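Local coordinates for nitrogenase molybdenum-iron protein beta chain (Clostridium pasteurianum, PDB 4WES) that forms, with its alpha-chain partner, the molybdenum-iron component of nitrogenase, which reduces dinitrogen to ammonia and carries an [8Fe-7S] cluster between the two chains, at residues Ala87-Phe92 against Ala125-Glu130; Ile100-Thr105 against Lys132-Thr137. One frame throughout, in Å; residues are numbered along the deposited sequence. Where two conformers were deposited one is given.

Contact 1 (Ala87-Phe92 against Ala125-Glu130)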
loop_
_atom_site.group_PDB
_atom_site.type_symbol
_atom_site.label_atom_id
_atom_site.label_comp_id
_atom_site.label_asym_id
_atom_site.label_seq_id
_atom_site.Cartn_x
_atom_site.Cartn_y
_atom_site.Cartn_z
ATOM N N ALA B 87 -19.131 -40.293 -12.450
ATOM C CA ALA B 87 -18.584 -39.302 -11.532
ATOM C C ALA B 87 -19.340 -39.219 -10.222
ATOM O O ALA B 87 -18.740 -39.228 -9.158
ATOM C CB ALA B 87 -18.561 -37.923 -12.174
ATOM N N VAL B 88 -20.666 -39.195 -10.287
ATOM C CA VAL B 88 -21.477 -39.016 -9.093
ATOM C C VAL B 88 -21.266 -40.195 -8.124
ATOM O O VAL B 88 -21.225 -39.999 -6.881
ATOM C CB VAL B 88 -22.940 -38.786 -9.482
ATOM C CG1 VAL B 88 -23.920 -38.995 -8.360
ATOM C CG2 VAL B 88 -23.103 -37.399 -10.051
ATOM N N LYS B 89 -21.103 -41.408 -8.664
ATOM C CA LYS B 89 -20.852 -42.568 -7.803
ATOM C C LYS B 89 -19.518 -42.440 -7.071
ATOM O O LYS B 89 -19.412 -42.795 -5.888
ATOM C CB LYS B 89 -20.907 -43.874 -8.597
ATOM C CG LYS B 89 -22.233 -44.089 -9.301
ATOM C CD LYS B 89 -22.258 -45.426 -10.030
ATOM C CE LYS B 89 -23.236 -45.417 -11.191
ATOM N NZ LYS B 89 -23.470 -46.783 -11.721
ATOM N N ASN B 90 -18.496 -41.942 -7.755
ATOM C CA ASN B 90 -17.196 -41.726 -7.105
ATOM C C ASN B 90 -17.208 -40.547 -6.151
ATOM O O ASN B 90 -16.565 -40.616 -5.075
ATOM C CB ASN B 90 -16.100 -41.579 -8.143
ATOM C CG ASN B 90 -15.785 -42.903 -8.795
ATOM O OD1 ASN B 90 -15.378 -43.849 -8.113
ATOM N ND2 ASN B 90 -15.954 -42.995 -10.124
ATOM N N ILE B 91 -17.941 -39.493 -6.490
ATOM C CA ILE B 91 -17.975 -38.319 -5.643
ATOM C C ILE B 91 -18.623 -38.644 -4.305
ATOM O O ILE B 91 -18.090 -38.329 -3.234
ATOM C CB ILE B 91 -18.714 -37.186 -6.333
ATOM C CG1 ILE B 91 -17.895 -36.674 -7.509
ATOM C CG2 ILE B 91 -18.982 -36.074 -5.354
ATOM C CD1 ILE B 91 -18.693 -35.906 -8.544
ATOM N N PHE B 92 -19.810 -39.242 -4.329
ATOM C CA PHE B 92 -20.474 -39.480 -3.045
ATOM C C PHE B 92 -19.708 -40.497 -2.201
ATOM O O PHE B 92 -19.587 -40.323 -0.991
ATOM C CB PHE B 92 -21.933 -39.909 -3.220
ATOM C CG PHE B 92 -22.847 -38.776 -3.599
ATOM C CD1 PHE B 92 -22.966 -37.688 -2.770
ATOM C CD2 PHE B 92 -23.612 -38.792 -4.745
ATOM C CE1 PHE B 92 -23.807 -36.642 -3.072
ATOM C CE2 PHE B 92 -24.459 -37.749 -5.053
ATOM C CZ PHE B 92 -24.562 -36.667 -4.223
ATOM N N ALA B 125 -31.528 -44.909 -10.936
ATOM C CA ALA B 125 -30.519 -45.934 -10.728
ATOM C C ALA B 125 -30.176 -46.118 -9.250
ATOM O O ALA B 125 -29.575 -47.124 -8.867
ATOM C CB ALA B 125 -29.252 -45.623 -11.549
ATOM N N GLY B 126 -30.547 -45.144 -8.428
ATOM C CA GLY B 126 -30.170 -45.155 -7.013
ATOM C C GLY B 126 -28.783 -44.602 -6.709
ATOM O O GLY B 126 -28.202 -44.922 -5.663
ATOM N N SER B 127 -28.274 -43.746 -7.595
ATOM C CA SER B 127 -26.908 -43.190 -7.495
ATOM C C SER B 127 -26.796 -42.008 -6.545
ATOM O O SER B 127 -25.675 -41.593 -6.187
ATOM C CB SER B 127 -26.407 -42.737 -8.878
ATOM O OG SER B 127 -26.247 -43.884 -9.686
ATOM N N ILE B 128 -27.939 -41.441 -6.204
ATOM C CA ILE B 128 -27.987 -40.282 -5.307
ATOM C C ILE B 128 -28.493 -40.756 -3.960
ATOM O O ILE B 128 -29.672 -41.107 -3.824
ATOM C CB ILE B 128 -28.849 -39.155 -5.903
ATOM C CG1 ILE B 128 -28.317 -38.792 -7.306
ATOM C CG2 ILE B 128 -28.890 -37.938 -4.984
ATOM C CD1 ILE B 128 -29.180 -37.832 -8.093
ATOM N N PRO B 129 -27.602 -40.789 -2.954
ATOM C CA PRO B 129 -28.056 -41.280 -1.644
ATOM C C PRO B 129 -29.152 -40.427 -0.983
ATOM O O PRO B 129 -29.314 -39.233 -1.305
ATOM C CB PRO B 129 -26.772 -41.275 -0.796
ATOM C CG PRO B 129 -25.647 -41.258 -1.784
ATOM C CD PRO B 129 -26.154 -40.483 -2.951
ATOM N N GLU B 130 -29.885 -41.033 -0.059
ATOM C CA GLU B 130 -30.945 -40.339 0.607
ATOM C C GLU B 130 -30.364 -39.125 1.306
ATOM O O GLU B 130 -29.317 -39.193 1.951
ATOM C CB GLU B 130 -31.602 -41.270 1.635
ATOM C CG GLU B 130 -32.796 -40.678 2.378
ATOM C CD GLU B 130 -33.925 -40.274 1.442
ATOM O OE1 GLU B 130 -34.264 -41.164 0.502
ATOM O OE2 GLU B 130 -34.482 -39.068 1.648
#
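Helix 81-95 meets the loop after helix 115-125 at K89 and S127, whose CA atoms come within 6.1 Å, and no hydrogen bond spans the gap. The loop starts with a Schellman motif at G126, whose positive phi (84°) ends helix 115-125 and turns the chain so that S127, I128 and P129 run past the helix flank. This is helix-to-loop packing at the outer end of an alpha/beta domain, far from the cluster. F92 and S127 carry the contact. F92 points its CB toward the loop, with CG anti to the carbonyl carbon (chi1 -75°), and P129 lies over one face of its ring. CD of the proline lies 3.8 Å from the ring centroid, 22° off the normal, a CH-pi contact displaced toward the ring edge at CD2. On the same phenyl, CE2 approaches I128 CG2 at 4.4 Å, a looser apolar touch. The carbonyl of S127 points between two helix side chains one turn apart: its O is 3.8 Å from V88 CG1 and equally 3.8 Å from F92 CD2, so it rests on carbon from both. The aliphatic part of K89 passes S127 OG, but K89 has two conformers and this touch is uncertain. M122 of helix 115-125 packs against V88, S127 and I128, and N90, on another flank of the helix, bonds to T17 OG1 and P45 O of the alpha chain. The tightest approach is P129 CD to F92 CD2, at 3.5 Å.

Contact 2 (Ile100-Thr105 against Lys132-Thr137)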
loop_
_atom_site.group_PDB
_atom_site.type_symbol
_atom_site.label_atom_id
_atom_site.label_comp_id
_atom_site.label_asym_id
_atom_site.label_seq_id
_atom_site.Cartn_x
_atom_site.Cartn_y
_atom_site.Cartn_z
ATOM N N ILE B 100 -23.989 -31.836 -4.912
ATOM C CA ILE B 100 -23.130 -31.661 -6.078
ATOM C C ILE B 100 -23.772 -30.586 -6.944
ATOM O O ILE B 100 -24.928 -30.713 -7.317
ATOM C CB ILE B 100 -22.969 -32.975 -6.861
ATOM C CG1 ILE B 100 -22.350 -34.070 -5.983
ATOM C CG2 ILE B 100 -22.143 -32.735 -8.116
ATOM C CD1 ILE B 100 -22.282 -35.416 -6.652
ATOM N N ALA B 101 -23.015 -29.522 -7.249
ATOM C CA ALA B 101 -23.545 -28.448 -8.072
ATOM C C ALA B 101 -22.824 -28.479 -9.418
ATOM O O ALA B 101 -21.670 -28.097 -9.532
ATOM C CB ALA B 101 -23.350 -27.108 -7.411
ATOM N N VAL B 102 -23.535 -28.972 -10.422
ATOM C CA VAL B 102 -22.976 -29.193 -11.759
ATOM C C VAL B 102 -23.086 -27.929 -12.611
ATOM O O VAL B 102 -24.138 -27.284 -12.658
ATOM C CB VAL B 102 -23.756 -30.329 -12.461
ATOM C CG1 VAL B 102 -23.184 -30.553 -13.858
ATOM C CG2 VAL B 102 -23.679 -31.610 -11.637
ATOM N N HIS B 103 -21.999 -27.603 -13.313
ATOM C CA HIS B 103 -22.056 -26.631 -14.377
ATOM C C HIS B 103 -21.429 -27.280 -15.625
ATOM O O HIS B 103 -20.924 -28.415 -15.549
ATOM C CB HIS B 103 -21.342 -25.320 -13.986
ATOM C CG HIS B 103 -19.881 -25.493 -13.680
ATOM N ND1 HIS B 103 -19.388 -25.627 -12.403
ATOM C CD2 HIS B 103 -18.804 -25.607 -14.498
ATOM C CE1 HIS B 103 -18.067 -25.763 -12.463
ATOM N NE2 HIS B 103 -17.696 -25.769 -13.720
ATOM N N THR B 104 -21.517 -26.588 -16.764
ATOM C CA THR B 104 -21.112 -27.191 -18.024
ATOM C C THR B 104 -19.980 -26.386 -18.654
ATOM O O THR B 104 -19.536 -25.403 -18.111
ATOM C CB THR B 104 -22.312 -27.348 -18.951
ATOM O OG1 THR B 104 -22.854 -26.055 -19.205
ATOM C CG2 THR B 104 -23.365 -28.256 -18.329
ATOM N N THR B 105 -19.526 -26.835 -19.799
ATOM C CA THR B 105 -18.470 -26.161 -20.538
ATOM C C THR B 105 -18.880 -25.952 -21.973
ATOM O O THR B 105 -19.898 -26.460 -22.406
ATOM C CB THR B 105 -17.133 -26.935 -20.512
ATOM O OG1 THR B 105 -17.200 -28.071 -21.373
ATOM C CG2 THR B 105 -16.736 -27.373 -19.095
ATOM N N LYS B 132 -29.081 -36.559 -0.050
ATOM C CA LYS B 132 -28.091 -35.880 -0.889
ATOM C C LYS B 132 -28.786 -35.276 -2.084
ATOM O O LYS B 132 -29.856 -35.729 -2.502
ATOM C CB LYS B 132 -27.017 -36.850 -1.391
ATOM C CG LYS B 132 -26.296 -37.577 -0.279
ATOM C CD LYS B 132 -25.470 -36.652 0.584
ATOM C CE LYS B 132 -24.527 -37.416 1.492
ATOM N NZ LYS B 132 -23.634 -36.535 2.262
ATOM N N LEU B 133 -28.123 -34.288 -2.699
ATOM C CA LEU B 133 -28.709 -33.573 -3.814
ATOM C C LEU B 133 -27.725 -33.406 -4.961
ATOM O O LEU B 133 -26.514 -33.237 -4.745
ATOM C CB LEU B 133 -29.166 -32.179 -3.378
ATOM C CG LEU B 133 -30.267 -32.136 -2.335
ATOM C CD1 LEU B 133 -30.462 -30.756 -1.764
ATOM C CD2 LEU B 133 -31.564 -32.650 -2.938
ATOM N N VAL B 134 -28.252 -33.405 -6.184
ATOM C CA VAL B 134 -27.498 -32.997 -7.395
ATOM C C VAL B 134 -28.306 -31.934 -8.108
ATOM O O VAL B 134 -29.470 -32.148 -8.442
ATOM C CB VAL B 134 -27.262 -34.188 -8.354
ATOM C CG1 VAL B 134 -26.490 -33.712 -9.589
ATOM C CG2 VAL B 134 -26.522 -35.328 -7.660
ATOM N N ILE B 135 -27.691 -30.768 -8.286
ATOM C CA ILE B 135 -28.302 -29.678 -9.002
ATOM C C ILE B 135 -27.424 -29.291 -10.190
ATOM O O ILE B 135 -26.276 -29.723 -10.282
ATOM C CB ILE B 135 -28.546 -28.458 -8.080
ATOM C CG1 ILE B 135 -27.276 -27.725 -7.677
ATOM C CG2 ILE B 135 -29.334 -28.890 -6.843
ATOM C CD1 ILE B 135 -27.540 -26.386 -7.056
ATOM N N HIS B 136 -27.955 -28.485 -11.098
ATOM C CA HIS B 136 -27.145 -28.061 -12.247
ATOM C C HIS B 136 -27.549 -26.693 -12.756
ATOM O O HIS B 136 -28.667 -26.211 -12.514
ATOM C CB HIS B 136 -27.225 -29.053 -13.426
ATOM C CG HIS B 136 -28.327 -28.770 -14.393
ATOM N ND1 HIS B 136 -29.657 -29.080 -14.164
ATOM C CD2 HIS B 136 -28.277 -28.185 -15.603
ATOM C CE1 HIS B 136 -30.376 -28.692 -15.202
ATOM N NE2 HIS B 136 -29.563 -28.140 -16.085
ATOM N N THR B 137 -26.613 -26.087 -13.491
ATOM C CA THR B 137 -26.893 -25.007 -14.408
ATOM C C THR B 137 -26.172 -25.283 -15.728
ATOM O O THR B 137 -25.421 -26.237 -15.826
ATOM C CB THR B 137 -26.519 -23.629 -13.843
ATOM O OG1 THR B 137 -26.989 -22.614 -14.723
ATOM C CG2 THR B 137 -25.052 -23.495 -13.642
#
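H103 and H136 each meet the other segment through CB, while their flat imidazoles lead away from it: H103 CB rests 4.1 Å from T137 CG2, and H136 CB 3.8 Å from V102 CB. The H103 side chain touches P25, A28 and M29 of helix 24-33, whereas ND1 of H136 is hydrogen-bonded to Y160 OH. Residues 100-104 and 133-136 run parallel, their axes 24° apart, and four backbone hydrogen bonds join the segments, the last from T137 just past the strand. I100 is gripped twice, its N by L133 O and its O by I135 N; V102 likewise gives its N to I135 O and takes T137 N. The I135 N bond meets its carbonyl almost head on, but V102 N stands 31° out of the plane of the I135 carbonyl, at 2.8 Å from its O. V102 O also receives a CA-H...O contact from H136 CA at 3.1 Å. I100, V102, V134 and H136 share one face of the sheet, where the V102 and V134 side chains cross, with V102 CG2 4.1 Å from V134 CG1, and I100 packs against V88, I91 and F92 of helix 81-95. A101 and I135 occupy the other face. I135 CG1 lies between its own N and carbonyl carbon (chi1 71°), placing it 4.0 Å from A101 CB, and the residue continues onto M153 and Y160 of helix 146-161. T105 N-caps helix 106-111 through OG1 to L107 N and touches the Fe(8)-S(7) cluster, next to its ligand C106. This pairs an inner strand, 99-104, with 133-136, outermost in this chain's parallel sheet, through a beta-alpha-beta crossover (helices 106-111 and 115-125), with the cluster site at the C-terminal end of strand 99-104.

How the contacts relate
From the N terminus the chain passes along helix 81-95 (87-92), turns into strand 99-104 (100-105), runs through helices 106-111 and 115-125, and returns by 125-130 and 132-137. The segments alternate, so the two closures cross: contact 1 closes a loop with 32 residues between its segments, contact 2 one with 26. Helix and strand on the way out are thus each met by consecutive pieces on the way back. The contacts also join directly: F92 CZ packs on I100 CD1 at 3.6 Å, and I128 CD1 on V134 CG2 at 3.7 Å. Together they tie helix 81-95 and the crossover loop 125-130 to the outer strand of the parallel sheet.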